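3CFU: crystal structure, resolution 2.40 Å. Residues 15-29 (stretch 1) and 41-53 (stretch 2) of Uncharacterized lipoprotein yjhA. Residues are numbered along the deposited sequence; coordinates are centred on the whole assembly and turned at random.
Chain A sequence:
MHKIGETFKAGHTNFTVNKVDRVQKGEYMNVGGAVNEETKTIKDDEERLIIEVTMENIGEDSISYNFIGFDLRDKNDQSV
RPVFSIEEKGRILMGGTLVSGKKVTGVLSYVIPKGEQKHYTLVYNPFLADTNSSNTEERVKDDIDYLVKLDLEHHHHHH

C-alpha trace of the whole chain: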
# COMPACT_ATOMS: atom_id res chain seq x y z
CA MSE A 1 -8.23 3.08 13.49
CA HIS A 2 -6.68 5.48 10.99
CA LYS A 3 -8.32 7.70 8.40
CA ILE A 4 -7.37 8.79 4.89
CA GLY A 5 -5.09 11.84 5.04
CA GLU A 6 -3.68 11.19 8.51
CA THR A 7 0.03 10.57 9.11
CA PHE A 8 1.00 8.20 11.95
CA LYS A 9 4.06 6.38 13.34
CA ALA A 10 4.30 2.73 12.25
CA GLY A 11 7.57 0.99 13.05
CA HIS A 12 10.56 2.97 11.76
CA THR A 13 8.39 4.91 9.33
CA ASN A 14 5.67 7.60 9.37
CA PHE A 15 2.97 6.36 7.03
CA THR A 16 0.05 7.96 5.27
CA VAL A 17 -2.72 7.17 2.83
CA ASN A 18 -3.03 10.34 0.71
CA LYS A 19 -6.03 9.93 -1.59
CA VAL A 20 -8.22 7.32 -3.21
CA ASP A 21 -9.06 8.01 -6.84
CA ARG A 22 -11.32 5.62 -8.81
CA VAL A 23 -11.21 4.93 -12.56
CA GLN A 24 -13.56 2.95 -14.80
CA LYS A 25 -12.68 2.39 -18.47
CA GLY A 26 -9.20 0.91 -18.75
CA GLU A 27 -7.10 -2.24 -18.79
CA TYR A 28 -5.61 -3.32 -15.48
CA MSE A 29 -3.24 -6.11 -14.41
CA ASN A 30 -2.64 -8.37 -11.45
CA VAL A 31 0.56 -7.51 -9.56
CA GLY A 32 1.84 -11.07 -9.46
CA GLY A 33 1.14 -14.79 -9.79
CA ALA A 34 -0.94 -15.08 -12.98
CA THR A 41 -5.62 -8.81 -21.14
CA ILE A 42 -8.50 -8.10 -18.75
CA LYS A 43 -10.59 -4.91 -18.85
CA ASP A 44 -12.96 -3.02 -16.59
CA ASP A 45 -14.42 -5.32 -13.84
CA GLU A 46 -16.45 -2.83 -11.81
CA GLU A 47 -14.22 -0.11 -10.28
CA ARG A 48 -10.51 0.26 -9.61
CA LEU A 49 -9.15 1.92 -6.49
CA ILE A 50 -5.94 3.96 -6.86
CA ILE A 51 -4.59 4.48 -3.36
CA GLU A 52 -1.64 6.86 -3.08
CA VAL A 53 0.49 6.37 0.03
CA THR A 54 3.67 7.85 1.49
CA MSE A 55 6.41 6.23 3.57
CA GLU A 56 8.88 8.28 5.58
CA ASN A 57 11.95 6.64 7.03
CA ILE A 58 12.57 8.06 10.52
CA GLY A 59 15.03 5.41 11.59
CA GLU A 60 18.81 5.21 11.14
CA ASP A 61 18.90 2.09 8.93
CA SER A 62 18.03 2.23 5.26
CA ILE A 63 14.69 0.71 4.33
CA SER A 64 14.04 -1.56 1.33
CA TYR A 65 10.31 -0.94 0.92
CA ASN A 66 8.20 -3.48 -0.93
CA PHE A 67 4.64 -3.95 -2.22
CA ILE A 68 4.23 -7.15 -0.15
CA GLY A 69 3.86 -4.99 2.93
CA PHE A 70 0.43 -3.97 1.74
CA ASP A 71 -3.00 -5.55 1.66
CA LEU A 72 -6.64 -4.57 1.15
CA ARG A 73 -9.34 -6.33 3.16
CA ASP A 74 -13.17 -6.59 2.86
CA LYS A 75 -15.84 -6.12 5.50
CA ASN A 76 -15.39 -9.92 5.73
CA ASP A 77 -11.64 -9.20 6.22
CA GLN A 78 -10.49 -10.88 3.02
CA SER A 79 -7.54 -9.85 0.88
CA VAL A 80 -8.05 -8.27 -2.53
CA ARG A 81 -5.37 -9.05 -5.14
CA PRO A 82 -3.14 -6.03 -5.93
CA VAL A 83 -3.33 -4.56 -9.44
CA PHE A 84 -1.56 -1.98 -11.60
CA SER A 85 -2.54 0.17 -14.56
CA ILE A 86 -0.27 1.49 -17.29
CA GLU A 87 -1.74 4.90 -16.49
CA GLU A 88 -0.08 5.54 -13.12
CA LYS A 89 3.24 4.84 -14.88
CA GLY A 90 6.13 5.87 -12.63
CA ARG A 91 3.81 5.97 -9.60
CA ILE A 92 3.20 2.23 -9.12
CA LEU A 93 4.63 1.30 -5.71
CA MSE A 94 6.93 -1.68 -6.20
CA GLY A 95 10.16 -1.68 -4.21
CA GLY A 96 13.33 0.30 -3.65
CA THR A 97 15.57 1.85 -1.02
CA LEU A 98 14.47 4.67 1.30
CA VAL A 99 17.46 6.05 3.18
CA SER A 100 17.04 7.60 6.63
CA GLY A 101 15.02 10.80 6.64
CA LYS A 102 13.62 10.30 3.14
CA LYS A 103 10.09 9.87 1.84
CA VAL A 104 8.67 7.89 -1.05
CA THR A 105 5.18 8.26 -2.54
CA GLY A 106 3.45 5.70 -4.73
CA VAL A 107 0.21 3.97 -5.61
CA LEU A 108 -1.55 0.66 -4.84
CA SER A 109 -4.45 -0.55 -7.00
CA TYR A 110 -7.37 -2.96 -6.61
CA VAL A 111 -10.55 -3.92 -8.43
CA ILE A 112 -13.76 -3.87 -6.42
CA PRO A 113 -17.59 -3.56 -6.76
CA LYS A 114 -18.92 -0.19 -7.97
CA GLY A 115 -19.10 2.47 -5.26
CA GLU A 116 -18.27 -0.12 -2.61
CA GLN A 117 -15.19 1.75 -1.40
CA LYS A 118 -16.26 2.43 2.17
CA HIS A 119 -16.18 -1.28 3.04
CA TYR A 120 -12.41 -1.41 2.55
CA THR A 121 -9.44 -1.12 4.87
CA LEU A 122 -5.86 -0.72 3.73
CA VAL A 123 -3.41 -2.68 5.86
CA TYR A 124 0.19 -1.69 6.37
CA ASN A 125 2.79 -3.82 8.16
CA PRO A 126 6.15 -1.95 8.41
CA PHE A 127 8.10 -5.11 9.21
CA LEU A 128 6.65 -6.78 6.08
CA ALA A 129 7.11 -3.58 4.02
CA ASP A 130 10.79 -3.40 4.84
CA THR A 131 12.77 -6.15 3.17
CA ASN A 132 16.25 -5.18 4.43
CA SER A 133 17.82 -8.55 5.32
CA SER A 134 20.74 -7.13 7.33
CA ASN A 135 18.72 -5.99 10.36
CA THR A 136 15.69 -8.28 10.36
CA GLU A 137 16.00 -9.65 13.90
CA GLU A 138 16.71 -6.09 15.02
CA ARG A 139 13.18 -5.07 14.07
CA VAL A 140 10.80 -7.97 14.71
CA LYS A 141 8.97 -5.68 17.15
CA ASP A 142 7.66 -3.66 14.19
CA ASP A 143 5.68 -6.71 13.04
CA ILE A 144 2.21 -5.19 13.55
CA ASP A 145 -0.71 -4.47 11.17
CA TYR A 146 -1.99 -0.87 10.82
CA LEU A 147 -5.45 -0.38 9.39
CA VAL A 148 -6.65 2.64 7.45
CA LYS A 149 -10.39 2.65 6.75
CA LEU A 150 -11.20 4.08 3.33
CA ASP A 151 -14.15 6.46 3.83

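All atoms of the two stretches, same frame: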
# COMPACT_ATOMS: atom_id res chain seq x y z
N PHE A 15 3.70 6.81 8.19
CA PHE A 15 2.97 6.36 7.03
C PHE A 15 1.66 7.08 6.80
O PHE A 15 0.96 7.43 7.75
CB PHE A 15 2.67 4.86 7.19
CG PHE A 15 1.83 4.30 6.10
CD1 PHE A 15 2.39 3.98 4.87
CD2 PHE A 15 0.47 4.11 6.28
CE1 PHE A 15 1.62 3.48 3.85
CE2 PHE A 15 -0.32 3.62 5.26
CZ PHE A 15 0.26 3.30 4.04
N THR A 16 1.30 7.28 5.54
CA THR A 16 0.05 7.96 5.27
C THR A 16 -0.61 7.55 3.97
O THR A 16 0.06 7.26 2.98
CB THR A 16 0.26 9.52 5.28
OG1 THR A 16 -0.88 10.16 4.69
CG2 THR A 16 1.48 9.90 4.51
N VAL A 17 -1.94 7.48 4.01
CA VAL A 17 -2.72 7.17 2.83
C VAL A 17 -3.18 8.56 2.38
O VAL A 17 -3.95 9.22 3.08
CB VAL A 17 -3.95 6.29 3.13
CG1 VAL A 17 -4.70 6.00 1.83
CG2 VAL A 17 -3.52 4.98 3.78
N ASN A 18 -2.69 9.01 1.23
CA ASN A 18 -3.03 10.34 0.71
C ASN A 18 -4.45 10.44 0.18
O ASN A 18 -5.32 11.02 0.83
CB ASN A 18 -2.03 10.74 -0.37
CG ASN A 18 -0.61 10.81 0.16
OD1 ASN A 18 0.36 10.58 -0.57
ND2 ASN A 18 -0.47 11.15 1.44
N LYS A 19 -4.69 9.89 -1.01
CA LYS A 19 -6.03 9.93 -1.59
C LYS A 19 -6.43 8.60 -2.20
O LYS A 19 -5.60 7.70 -2.35
CB LYS A 19 -6.12 10.97 -2.72
CG LYS A 19 -5.06 12.04 -2.70
CD LYS A 19 -4.03 11.81 -3.80
CE LYS A 19 -4.60 12.09 -5.18
NZ LYS A 19 -3.60 11.77 -6.23
N VAL A 20 -7.71 8.50 -2.54
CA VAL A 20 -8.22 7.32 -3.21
C VAL A 20 -8.99 7.77 -4.45
O VAL A 20 -10.11 8.27 -4.35
CB VAL A 20 -9.17 6.46 -2.36
CG1 VAL A 20 -9.64 5.26 -3.18
CG2 VAL A 20 -8.47 5.98 -1.10
N ASP A 21 -8.37 7.64 -5.61
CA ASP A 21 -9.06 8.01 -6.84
C ASP A 21 -9.66 6.69 -7.38
O ASP A 21 -9.23 5.61 -6.99
CB ASP A 21 -8.09 8.64 -7.85
CG ASP A 21 -7.34 9.84 -7.28
OD1 ASP A 21 -7.98 10.68 -6.60
OD2 ASP A 21 -6.11 9.96 -7.51
N ARG A 22 -10.68 6.80 -8.23
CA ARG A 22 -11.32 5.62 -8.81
C ARG A 22 -11.39 5.85 -10.32
O ARG A 22 -11.68 6.97 -10.76
CB ARG A 22 -12.75 5.44 -8.28
CG ARG A 22 -12.89 5.25 -6.77
CD ARG A 22 -14.18 5.89 -6.27
NE ARG A 22 -14.20 7.34 -6.51
CZ ARG A 22 -15.30 8.08 -6.58
NH1 ARG A 22 -16.49 7.52 -6.43
NH2 ARG A 22 -15.21 9.39 -6.79
N VAL A 23 -11.12 4.82 -11.10
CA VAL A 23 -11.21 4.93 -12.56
C VAL A 23 -12.18 3.85 -13.03
O VAL A 23 -12.49 2.93 -12.27
CB VAL A 23 -9.84 4.70 -13.27
CG1 VAL A 23 -9.49 3.21 -13.32
CG2 VAL A 23 -9.90 5.27 -14.68
N GLN A 24 -12.67 3.97 -14.26
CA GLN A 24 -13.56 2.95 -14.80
C GLN A 24 -12.92 2.37 -16.06
O GLN A 24 -12.09 1.46 -15.97
CB GLN A 24 -14.95 3.53 -15.13
CG GLN A 24 -15.74 3.99 -13.91
CD GLN A 24 -15.26 5.33 -13.39
OE1 GLN A 24 -14.55 6.06 -14.08
NE2 GLN A 24 -15.66 5.67 -12.16
N LYS A 25 -13.26 2.90 -17.23
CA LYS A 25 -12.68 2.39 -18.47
C LYS A 25 -11.16 2.27 -18.36
O LYS A 25 -10.48 3.19 -17.89
CB LYS A 25 -13.04 3.32 -19.64
N GLY A 26 -10.63 1.13 -18.79
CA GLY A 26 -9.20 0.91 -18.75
C GLY A 26 -8.81 -0.54 -18.53
O GLY A 26 -9.60 -1.32 -17.99
N GLU A 27 -7.61 -0.89 -18.97
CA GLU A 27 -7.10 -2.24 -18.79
C GLU A 27 -6.24 -2.21 -17.54
O GLU A 27 -5.47 -1.27 -17.33
CB GLU A 27 -6.25 -2.68 -19.98
N TYR A 28 -6.39 -3.22 -16.70
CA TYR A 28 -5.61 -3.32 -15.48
C TYR A 28 -4.92 -4.69 -15.46
O TYR A 28 -5.23 -5.57 -16.27
CB TYR A 28 -6.49 -3.13 -14.25
CG TYR A 28 -7.42 -4.28 -14.01
CD1 TYR A 28 -8.72 -4.26 -14.51
CD2 TYR A 28 -6.99 -5.41 -13.33
CE1 TYR A 28 -9.56 -5.34 -14.33
CE2 TYR A 28 -7.82 -6.49 -13.15
CZ TYR A 28 -9.11 -6.46 -13.65
OH TYR A 28 -9.92 -7.54 -13.46
N MSE A 29 -4.03 -4.88 -14.50
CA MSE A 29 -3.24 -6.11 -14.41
C MSE A 29 -2.95 -6.55 -12.99
O MSE A 29 -2.71 -5.72 -12.12
CB MSE A 29 -1.91 -5.86 -15.09
CG MSE A 29 -1.69 -6.47 -16.43
SE MSE A 29 0.12 -6.03 -16.96
CE MSE A 29 -0.07 -4.10 -17.10
N THR A 41 -5.11 -10.16 -21.31
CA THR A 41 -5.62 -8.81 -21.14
C THR A 41 -7.04 -8.79 -20.59
O THR A 41 -7.97 -9.29 -21.22
CB THR A 41 -5.59 -8.06 -22.48
N ILE A 42 -7.18 -8.24 -19.38
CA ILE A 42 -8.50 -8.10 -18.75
C ILE A 42 -8.85 -6.61 -18.68
O ILE A 42 -7.98 -5.75 -18.49
CB ILE A 42 -8.56 -8.74 -17.36
CG1 ILE A 42 -9.96 -8.54 -16.77
CG2 ILE A 42 -7.50 -8.14 -16.46
CD1 ILE A 42 -10.35 -9.64 -15.80
N LYS A 43 -10.14 -6.30 -18.80
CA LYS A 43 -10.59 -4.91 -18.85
C LYS A 43 -11.27 -4.45 -17.59
O LYS A 43 -10.95 -4.92 -16.51
CB LYS A 43 -11.57 -4.80 -20.05
N ASP A 44 -12.20 -3.51 -17.73
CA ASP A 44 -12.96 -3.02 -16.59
C ASP A 44 -13.71 -4.20 -15.94
O ASP A 44 -14.26 -5.07 -16.63
CB ASP A 44 -13.99 -1.99 -17.05
CG ASP A 44 -13.68 -1.42 -18.42
OD1 ASP A 44 -12.53 -0.94 -18.62
OD2 ASP A 44 -14.56 -1.45 -19.30
N ASP A 45 -13.72 -4.24 -14.60
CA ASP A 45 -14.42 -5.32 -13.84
C ASP A 45 -15.65 -4.63 -13.23
O ASP A 45 -16.80 -5.01 -13.54
CB ASP A 45 -13.51 -5.91 -12.83
N GLU A 46 -15.38 -3.74 -12.27
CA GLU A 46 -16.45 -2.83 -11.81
C GLU A 46 -15.77 -1.45 -11.61
O GLU A 46 -16.01 -0.49 -12.36
CB GLU A 46 -17.18 -3.24 -10.59
N GLU A 47 -14.92 -1.35 -10.59
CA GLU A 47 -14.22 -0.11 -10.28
C GLU A 47 -12.84 -0.39 -9.69
O GLU A 47 -12.66 -1.32 -8.90
CB GLU A 47 -15.06 0.72 -9.31
N ARG A 48 -11.87 0.43 -10.08
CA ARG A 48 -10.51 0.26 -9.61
C ARG A 48 -10.07 1.37 -8.66
O ARG A 48 -10.12 2.55 -9.00
CB ARG A 48 -9.55 0.22 -10.81
CG ARG A 48 -8.12 -0.19 -10.46
CD ARG A 48 -7.35 -0.62 -11.70
NE ARG A 48 -7.21 0.47 -12.67
CZ ARG A 48 -6.40 1.51 -12.51
NH1 ARG A 48 -5.65 1.61 -11.42
NH2 ARG A 48 -6.35 2.46 -13.43
N LEU A 49 -9.66 0.97 -7.46
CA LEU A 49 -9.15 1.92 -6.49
C LEU A 49 -7.68 2.26 -6.83
O LEU A 49 -6.92 1.40 -7.29
CB LEU A 49 -9.19 1.33 -5.07
CG LEU A 49 -10.58 1.26 -4.43
CD1 LEU A 49 -11.60 0.78 -5.44
CD2 LEU A 49 -10.55 0.34 -3.22
N ILE A 50 -7.31 3.52 -6.63
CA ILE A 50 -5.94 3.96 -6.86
C ILE A 50 -5.53 4.68 -5.59
O ILE A 50 -5.69 5.89 -5.47
CB ILE A 50 -5.79 4.96 -8.02
CG1 ILE A 50 -6.24 4.32 -9.33
CG2 ILE A 50 -4.34 5.42 -8.11
CD1 ILE A 50 -7.73 4.11 -9.42
N ILE A 51 -5.01 3.92 -4.63
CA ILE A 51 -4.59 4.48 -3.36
C ILE A 51 -3.16 4.99 -3.44
O ILE A 51 -2.25 4.25 -3.84
CB ILE A 51 -4.68 3.43 -2.22
CG1 ILE A 51 -6.13 2.95 -2.10
CG2 ILE A 51 -4.23 4.04 -0.91
CD1 ILE A 51 -6.29 1.69 -1.28
N GLU A 52 -2.97 6.26 -3.09
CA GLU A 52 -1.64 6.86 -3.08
C GLU A 52 -1.23 6.89 -1.62
O GLU A 52 -2.00 7.35 -0.77
CB GLU A 52 -1.66 8.28 -3.65
CG GLU A 52 -0.29 8.91 -3.70
CD GLU A 52 -0.31 10.35 -4.17
OE1 GLU A 52 -0.81 11.22 -3.42
OE2 GLU A 52 0.17 10.61 -5.29
N VAL A 53 -0.03 6.40 -1.34
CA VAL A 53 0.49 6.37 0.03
C VAL A 53 1.90 6.95 0.08
O VAL A 53 2.57 7.08 -0.94
CB VAL A 53 0.50 4.90 0.59
CG1 VAL A 53 -0.89 4.29 0.54
CG2 VAL A 53 1.46 4.03 -0.20
O HOH W 1 -6.71 1.20 -16.51

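The apolar centre of this contact lies on one face of an antiparallel strand pair, residues 15-23 against 47-53. Val17, Val20, Leu49, Ile51 and Val53 all point to that face. Val17 CG1 meets Ile51 CG2 at 3.4 Å, and Val17 CG2 lies 4.2 Å from Val53 CG1. Val20 continues the row, with CG2 4.0 Å from Ile51 CG1 and CG1 4.3 Å from Leu49 CG. The valines and Ile51 are beta-branched and favour extended backbone; Leu49 adds apolar bulk to the same face. Phe15 starts out sideways, but its ring reaches across, placing CE1 3.7 Å from Val53 CB. Both of these residues are buried.

The other face carries Asp21, Val23, Arg48 and Ile50. Val23 CG1 lies 4.4 Å from Ile50 CD1, a looser apolar contact.

Backbone hydrogen bonds join the strands. Asp21 and Ile50 form a reciprocal pair: Asp21 N to Ile50 O is 3.2 Å, and Ile50 N to Asp21 O is 2.9 Å. Farther along, Arg48 N bonds weakly to Val23 O at 3.4 Å. The register shifts by one between Val17 and Val20, a beta bulge. Glu52 spans it with its backbone: its O accepts from Asn18 N at 2.7 Å, and its N donates to Lys19 O at 3.1 Å. Val17 and Val20 thus remain on the same face although two residues separate them.

Beyond the strands, Tyr28 is buried and points toward stretch 2. Ile42 CG2 sits over one face of its ring, 3.9 Å from the centroid of the Tyr28 ring, in a CH-pi contact. Arg48 extends beside the tyrosine, with CD 3.7 Å from Tyr28 CB. Its long side chain combines apolar methylenes with a charged end. A water links the two stretches here: it donates to Glu27 O at 2.9 Å and accepts a weak bond from Arg48 NH2 at 3.3 Å. The guanidinium has further hydrogen bonds elsewhere in the structure.

The polar edge has two parts. In the loops, Asp44 leaves its backbone sideways, but the end of its side chain comes nearer to stretch 1, and OD1 accepts from Gly26 N at 2.8 Å. Glycine suits this place because at its backbone angles a CB would be jammed against the preceding carbonyl O. Near the bulge, exposed Lys19 starts out sideways, and the end of its side chain comes nearer to Glu52. Lys19 NZ and Glu52 OE1 make a long salt bridge at 4.0 Å. The same Lys19 NZ pairs with Asp21 OD2 at 3.3 Å, so the lysine serves acids on both stretches.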